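Local coordinates for hydrophilic protein, virA protein (Chromobacterium violaceum, PDB 3BO6), which probably acts as a phosphothreonine lyase effector, cleaving phosphate from phosphothreonine of its target proteins by beta-elimination, at residues D82-S87 with Q157-L162; S164-S169 with W186-Y191. All coordinates share one frame; numbering follows the deposited sequence.

Contact 1: D82-S87 with Q157-L162; sequences DKFHIS and QFIECL. With SO4 (sulfate ion), chain C.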
loop_
_atom_site.group_PDB
_atom_site.type_symbol
_atom_site.label_atom_id
_atom_site.label_comp_id
_atom_site.label_asym_id
_atom_site.label_seq_id
_atom_site.Cartn_x
_atom_site.Cartn_y
_atom_site.Cartn_z
ATOM N N ASP A 82 4.855 5.242 6.076
ATOM C CA ASP A 82 5.130 4.423 4.897
ATOM C C ASP A 82 3.855 4.055 4.154
ATOM O O ASP A 82 2.896 3.533 4.747
ATOM C CB ASP A 82 5.935 3.188 5.301
ATOM C CG ASP A 82 7.252 3.558 5.929
ATOM O OD1 ASP A 82 7.992 4.335 5.306
ATOM O OD2 ASP A 82 7.553 3.090 7.052
ATOM N N LYS A 83 3.812 4.352 2.862
ATOM C CA LYS A 83 2.628 4.025 2.078
ATOM C C LYS A 83 3.005 3.626 0.665
ATOM O O LYS A 83 4.032 4.050 0.105
ATOM C CB LYS A 83 1.631 5.190 2.085
ATOM C CG LYS A 83 2.069 6.399 1.280
ATOM C CD LYS A 83 1.359 7.699 1.752
ATOM C CE LYS A 83 -0.139 7.641 1.557
ATOM N NZ LYS A 83 -0.787 8.874 2.106
ATOM N N PHE A 84 2.152 2.795 0.079
ATOM C CA PHE A 84 2.276 2.438 -1.320
ATOM C C PHE A 84 1.098 2.947 -2.109
ATOM O O PHE A 84 -0.017 3.035 -1.595
ATOM C CB PHE A 84 2.293 0.912 -1.507
ATOM C CG PHE A 84 3.433 0.221 -0.834
ATOM C CD1 PHE A 84 3.216 -0.584 0.281
ATOM C CD2 PHE A 84 4.714 0.309 -1.352
ATOM C CE1 PHE A 84 4.269 -1.264 0.896
ATOM C CE2 PHE A 84 5.780 -0.363 -0.752
ATOM C CZ PHE A 84 5.545 -1.146 0.383
ATOM N N HIS A 85 1.336 3.218 -3.384
ATOM C CA HIS A 85 0.252 3.424 -4.327
ATOM C C HIS A 85 0.323 2.312 -5.349
ATOM O O HIS A 85 1.388 1.711 -5.566
ATOM C CB HIS A 85 0.416 4.772 -5.019
ATOM C CG HIS A 85 0.326 5.936 -4.090
ATOM N ND1 HIS A 85 1.403 6.743 -3.805
ATOM C CD2 HIS A 85 -0.721 6.436 -3.388
ATOM C CE1 HIS A 85 1.027 7.692 -2.961
ATOM N NE2 HIS A 85 -0.258 7.532 -2.701
ATOM N N ILE A 86 -0.818 2.039 -5.976
ATOM C CA ILE A 86 -0.901 1.115 -7.102
ATOM C C ILE A 86 -1.496 1.871 -8.283
ATOM O O ILE A 86 -2.555 2.501 -8.149
ATOM C CB ILE A 86 -1.786 -0.105 -6.791
ATOM C CG1 ILE A 86 -1.384 -0.734 -5.453
ATOM C CG2 ILE A 86 -1.678 -1.140 -7.931
ATOM C CD1 ILE A 86 -2.260 -1.927 -5.042
ATOM N N SER A 87 -0.813 1.844 -9.424
ATOM C CA SER A 87 -1.251 2.587 -10.611
ATOM C C SER A 87 -1.633 1.645 -11.744
ATOM O O SER A 87 -0.796 0.867 -12.230
ATOM C CB SER A 87 -0.142 3.526 -11.103
ATOM O OG SER A 87 0.211 4.452 -10.101
ATOM N N GLN A 157 6.733 -9.417 0.249
ATOM C CA GLN A 157 6.097 -10.521 -0.469
ATOM C C GLN A 157 4.691 -10.130 -0.960
ATOM O O GLN A 157 4.287 -10.502 -2.064
ATOM C CB GLN A 157 6.017 -11.759 0.435
ATOM C CG GLN A 157 7.374 -12.453 0.666
ATOM C CD GLN A 157 7.686 -13.420 -0.449
ATOM O OE1 GLN A 157 6.922 -14.351 -0.700
ATOM N NE2 GLN A 157 8.789 -13.200 -1.133
ATOM N N PHE A 158 3.956 -9.381 -0.144
ATOM C CA PHE A 158 2.602 -8.957 -0.502
ATOM C C PHE A 158 2.642 -8.063 -1.735
ATOM O O PHE A 158 1.847 -8.226 -2.670
ATOM C CB PHE A 158 1.933 -8.274 0.707
ATOM C CG PHE A 158 0.472 -7.994 0.539
ATOM C CD1 PHE A 158 -0.452 -9.027 0.591
ATOM C CD2 PHE A 158 0.018 -6.688 0.394
ATOM C CE1 PHE A 158 -1.821 -8.768 0.472
ATOM C CE2 PHE A 158 -1.342 -6.408 0.286
ATOM C CZ PHE A 158 -2.263 -7.457 0.316
ATOM N N ILE A 159 3.580 -7.120 -1.758
ATOM C CA ILE A 159 3.706 -6.212 -2.901
ATOM C C ILE A 159 4.044 -7.020 -4.152
ATOM O O ILE A 159 3.467 -6.794 -5.225
ATOM C CB ILE A 159 4.765 -5.096 -2.649
ATOM C CG1 ILE A 159 4.130 -3.897 -1.939
ATOM C CG2 ILE A 159 5.366 -4.618 -3.968
ATOM C CD1 ILE A 159 3.068 -4.244 -0.934
ATOM N N GLU A 160 4.942 -7.991 -4.024
ATOM C CA GLU A 160 5.276 -8.826 -5.172
ATOM C C GLU A 160 4.066 -9.662 -5.634
ATOM O O GLU A 160 3.885 -9.908 -6.830
ATOM C CB GLU A 160 6.551 -9.635 -4.880
ATOM C CG GLU A 160 7.784 -8.696 -4.796
ATOM C CD GLU A 160 9.010 -9.290 -4.094
ATOM O OE1 GLU A 160 8.945 -10.438 -3.601
ATOM O OE2 GLU A 160 10.051 -8.589 -4.037
ATOM N N CYS A 161 3.194 -10.061 -4.709
ATOM C CA CYS A 161 1.978 -10.764 -5.079
ATOM C C CYS A 161 0.946 -9.862 -5.764
ATOM O O CYS A 161 0.224 -10.285 -6.671
ATOM C CB CYS A 161 1.362 -11.378 -3.843
ATOM S SG CYS A 161 0.471 -12.818 -4.253
ATOM N N LEU A 162 0.856 -8.607 -5.326
ATOM C CA LEU A 162 -0.034 -7.642 -5.964
ATOM C C LEU A 162 0.425 -7.465 -7.415
ATOM O O LEU A 162 -0.393 -7.466 -8.345
ATOM C CB LEU A 162 -0.007 -6.298 -5.218
ATOM C CG LEU A 162 -0.561 -6.298 -3.789
ATOM C CD1 LEU A 162 -0.231 -4.966 -3.113
ATOM C CD2 LEU A 162 -2.077 -6.566 -3.733
HETATM S S SO4 C . -0.722 10.585 -1.007
HETATM O O1 SO4 C . 0.527 10.454 -1.785
HETATM O O2 SO4 C . -0.423 11.059 0.336
HETATM O O3 SO4 C . -1.591 11.539 -1.671
HETATM O O4 SO4 C . -1.378 9.280 -0.902
#
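Ile159 meets the ring of Phe84 face-on. Its CG1 sits over the ring centre, 3.9 Å from the centroid of Phe84 and 11° off the normal, a CH-pi contact, while Ile159 CD1 lies 3.7 Å from Phe84 CE1 over the same face. Phe84 holds CG beside its backbone N (chi1 -61°), which sends the ring toward the helix. Two residues further along the strand and almost a turn further along the helix, Ile86 CD1 approaches Leu162 CD1 at 4.1 Å, the side chains crossing at about a right angle. No hydrogen bond joins the segments; the contact is apolar and buried, and packs helix 149-168 on one side of the antiparallel sheet of this alpha/beta fold. Leu100 of helix 93-104 touches both Ile86 and Leu162.

Lys83 and His85, the residues of the strand next to Phe84, point to the opposite side of the sheet, where a sulfate is bound. His85 NE2 donates to sulfate O4 at 2.7 Å with an N-H...O angle of 166°. Lys83 NZ donates to sulfate O2 at 2.8 Å. Arg127, Arg192 and Arg199 are also hydrogen-bonded to the sulfate, consistent with a phosphate-binding pocket. In the second shell, Asp180 OD2 is hydrogen-bonded to His85 ND1, fixing the ring's rotation, and Glu194 OE1 forms a salt bridge with Lys83 NZ.

Contact 2: S164-S169 with W186-Y191; sequences SRLSES and WKYVSY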
loop_
_atom_site.group_PDB
_atom_site.type_symbol
_atom_site.label_atom_id
_atom_site.label_comp_id
_atom_site.label_asym_id
_atom_site.label_seq_id
_atom_site.Cartn_x
_atom_site.Cartn_y
_atom_site.Cartn_z
ATOM N N SER A 164 2.212 -9.579 -9.229
ATOM C CA SER A 164 1.966 -10.792 -10.010
ATOM C C SER A 164 0.489 -10.941 -10.389
ATOM O O SER A 164 0.187 -11.274 -11.533
ATOM C CB SER A 164 2.529 -12.045 -9.320
ATOM O OG SER A 164 1.835 -12.361 -8.128
ATOM N N ARG A 165 -0.426 -10.661 -9.464
ATOM C CA ARG A 165 -1.848 -10.764 -9.764
ATOM C C ARG A 165 -2.272 -9.747 -10.819
ATOM O O ARG A 165 -3.088 -10.062 -11.677
ATOM C CB ARG A 165 -2.739 -10.615 -8.514
ATOM C CG ARG A 165 -3.029 -11.911 -7.705
ATOM C CD ARG A 165 -3.673 -13.017 -8.536
ATOM N NE ARG A 165 -4.330 -14.028 -7.697
ATOM C CZ ARG A 165 -4.523 -15.304 -8.042
ATOM N NH1 ARG A 165 -4.053 -15.782 -9.193
ATOM N NH2 ARG A 165 -5.168 -16.111 -7.210
ATOM N N LEU A 166 -1.724 -8.535 -10.771
ATOM C CA LEU A 166 -2.103 -7.518 -11.751
ATOM C C LEU A 166 -1.645 -7.930 -13.132
ATOM O O LEU A 166 -2.419 -7.859 -14.083
ATOM C CB LEU A 166 -1.558 -6.132 -11.379
ATOM C CG LEU A 166 -2.287 -5.541 -10.175
ATOM C CD1 LEU A 166 -1.450 -4.415 -9.547
ATOM C CD2 LEU A 166 -3.706 -5.052 -10.580
ATOM N N SER A 167 -0.405 -8.396 -13.223
ATOM C CA SER A 167 0.156 -8.819 -14.496
ATOM C C SER A 167 -0.627 -9.979 -15.091
ATOM O O SER A 167 -1.036 -9.941 -16.260
ATOM C CB SER A 167 1.617 -9.217 -14.311
ATOM O OG SER A 167 2.430 -8.070 -14.163
ATOM N N GLU A 168 -0.857 -11.005 -14.287
ATOM C CA GLU A 168 -1.507 -12.190 -14.851
ATOM C C GLU A 168 -2.999 -12.017 -15.054
ATOM O O GLU A 168 -3.622 -12.826 -15.737
ATOM C CB GLU A 168 -1.210 -13.428 -14.020
ATOM C CG GLU A 168 -1.895 -13.458 -12.691
ATOM C CD GLU A 168 -1.386 -14.591 -11.829
ATOM O OE1 GLU A 168 -0.455 -15.302 -12.275
ATOM O OE2 GLU A 168 -1.912 -14.766 -10.713
ATOM N N SER A 169 -3.563 -10.937 -14.511
ATOM C CA SER A 169 -4.984 -10.619 -14.698
ATOM C C SER A 169 -5.180 -9.651 -15.867
ATOM O O SER A 169 -6.292 -9.216 -16.148
ATOM C CB SER A 169 -5.598 -10.040 -13.415
ATOM O OG SER A 169 -5.533 -10.988 -12.349
ATOM N N TRP A 186 9.042 -3.063 -10.241
ATOM C CA TRP A 186 7.633 -2.809 -9.896
ATOM C C TRP A 186 6.980 -2.067 -11.056
ATOM O O TRP A 186 7.354 -0.935 -11.366
ATOM C CB TRP A 186 7.444 -1.983 -8.616
ATOM C CG TRP A 186 7.995 -2.555 -7.362
ATOM C CD1 TRP A 186 8.522 -3.798 -7.175
ATOM C CD2 TRP A 186 8.078 -1.884 -6.103
ATOM N NE1 TRP A 186 8.936 -3.938 -5.865
ATOM C CE2 TRP A 186 8.686 -2.772 -5.190
ATOM C CE3 TRP A 186 7.712 -0.608 -5.663
ATOM C CZ2 TRP A 186 8.923 -2.430 -3.855
ATOM C CZ3 TRP A 186 7.953 -0.268 -4.342
ATOM C CH2 TRP A 186 8.556 -1.169 -3.456
ATOM N N LYS A 187 6.016 -2.711 -11.701
ATOM C CA LYS A 187 5.340 -2.123 -12.850
ATOM C C LYS A 187 4.103 -1.328 -12.447
ATOM O O LYS A 187 3.622 -0.523 -13.230
ATOM C CB LYS A 187 4.910 -3.216 -13.846
ATOM C CG LYS A 187 6.053 -4.100 -14.347
ATOM C CD LYS A 187 7.234 -3.277 -14.851
ATOM C CE LYS A 187 8.301 -4.168 -15.496
ATOM N NZ LYS A 187 9.445 -3.360 -15.986
ATOM N N TYR A 188 3.580 -1.588 -11.248
ATOM C CA TYR A 188 2.325 -0.954 -10.802
ATOM C C TYR A 188 2.466 -0.216 -9.471
ATOM O O TYR A 188 1.811 0.798 -9.237
ATOM C CB TYR A 188 1.219 -2.003 -10.639
ATOM C CG TYR A 188 0.978 -2.876 -11.839
ATOM C CD1 TYR A 188 -0.008 -2.541 -12.778
ATOM C CD2 TYR A 188 1.683 -4.062 -12.015
ATOM C CE1 TYR A 188 -0.249 -3.354 -13.887
ATOM C CE2 TYR A 188 1.447 -4.879 -13.122
ATOM C CZ TYR A 188 0.485 -4.511 -14.042
ATOM O OH TYR A 188 0.241 -5.331 -15.125
ATOM N N VAL A 189 3.296 -0.744 -8.584
ATOM C CA VAL A 189 3.432 -0.222 -7.234
ATOM C C VAL A 189 4.503 0.863 -7.146
ATOM O O VAL A 189 5.545 0.800 -7.825
ATOM C CB VAL A 189 3.754 -1.366 -6.249
ATOM C CG1 VAL A 189 4.025 -0.825 -4.852
ATOM C CG2 VAL A 189 2.606 -2.388 -6.224
ATOM N N SER A 190 4.232 1.866 -6.315
ATOM C CA SER A 190 5.238 2.880 -5.979
ATOM C C SER A 190 5.120 3.274 -4.519
ATOM O O SER A 190 4.144 2.906 -3.849
ATOM C CB SER A 190 5.163 4.096 -6.912
ATOM O OG SER A 190 3.890 4.719 -6.832
ATOM N N TYR A 191 6.109 4.005 -4.022
ATOM C CA TYR A 191 6.236 4.288 -2.592
ATOM C C TYR A 191 6.532 5.747 -2.272
ATOM O O TYR A 191 7.241 6.426 -3.015
ATOM C CB TYR A 191 7.415 3.470 -2.064
ATOM C CG TYR A 191 7.894 3.869 -0.671
ATOM C CD1 TYR A 191 7.243 3.397 0.468
ATOM C CD2 TYR A 191 8.989 4.723 -0.506
ATOM C CE1 TYR A 191 7.695 3.742 1.744
ATOM C CE2 TYR A 191 9.428 5.083 0.765
ATOM C CZ TYR A 191 8.786 4.584 1.872
ATOM O OH TYR A 191 9.240 4.934 3.138
#
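Tyr188 and Leu166 meet with the CG of each set beside its own backbone N, at chi1 -53° and -71°, and from there the two side chains run antiparallel alongside one another. In the helix-on-sheet layer of the alpha/beta fold, the last turns of helix 149-168 pack against the loop that leads into edge strand 189-193. Leu166 lays its CB over the centre of the phenol ring, 3.7 Å from the Tyr188 centroid and 11° off the normal, as a CH-pi contact. Its CD1 reaches back toward the root of the tyrosine, 3.7 Å from Tyr188 CG, so the leucine follows one face from the ring centre to the CB end. Ser167 comes from a different direction: its OG lies in the ring plane at the edge, 3.5 Å from Tyr188 CE2, and this is packing without a hydrogen bond across the segments. The tyrosine hydroxyl is instead hydrogen-bonded to the carbonyl of Leu171, just beyond the helix end. Leu166 also touches Ile86 of the sheet and both Ala96 and Leu100 of helix 93-104, which places it in the layer between helices and sheet. Glu163, one turn back on the helix, accepts hydrogen bonds from the backbone N atoms of Lys187, Tyr188 and Val189, and so ties the loop and the first residue of the strand to the helix. On the helix itself Arg165 NH1 forms a salt bridge with Glu168 OE2, while the chain leaving the helix is held by Ser169 OG, which donates to Arg165 O at 2.7 Å.

In the fold
Both contacts use helix 149-168, against strand 82-86 in contact 1 and against the lead-in to its neighbour 189-193 in contact 2, with centres about 8 Å apart. Contact 1 is the deeper, its centre about 5 Å from that of the chain against about 12 Å for contact 2, and all four of its touching residues are buried. Contact 2, at the end of the helix, includes exposed Ser167. Aliphatic carbon over an aromatic face serves in both, but the strand of contact 1 carries an anion site on its other face, while in contact 2 a serine hydroxyl sits at the ring edge. Direct bonds join them: Asp82 OD1 lies 2.6 Å from Tyr191 OH, and Ser87 N 2.8 Å from Tyr188 O, both probable hydrogen bonds.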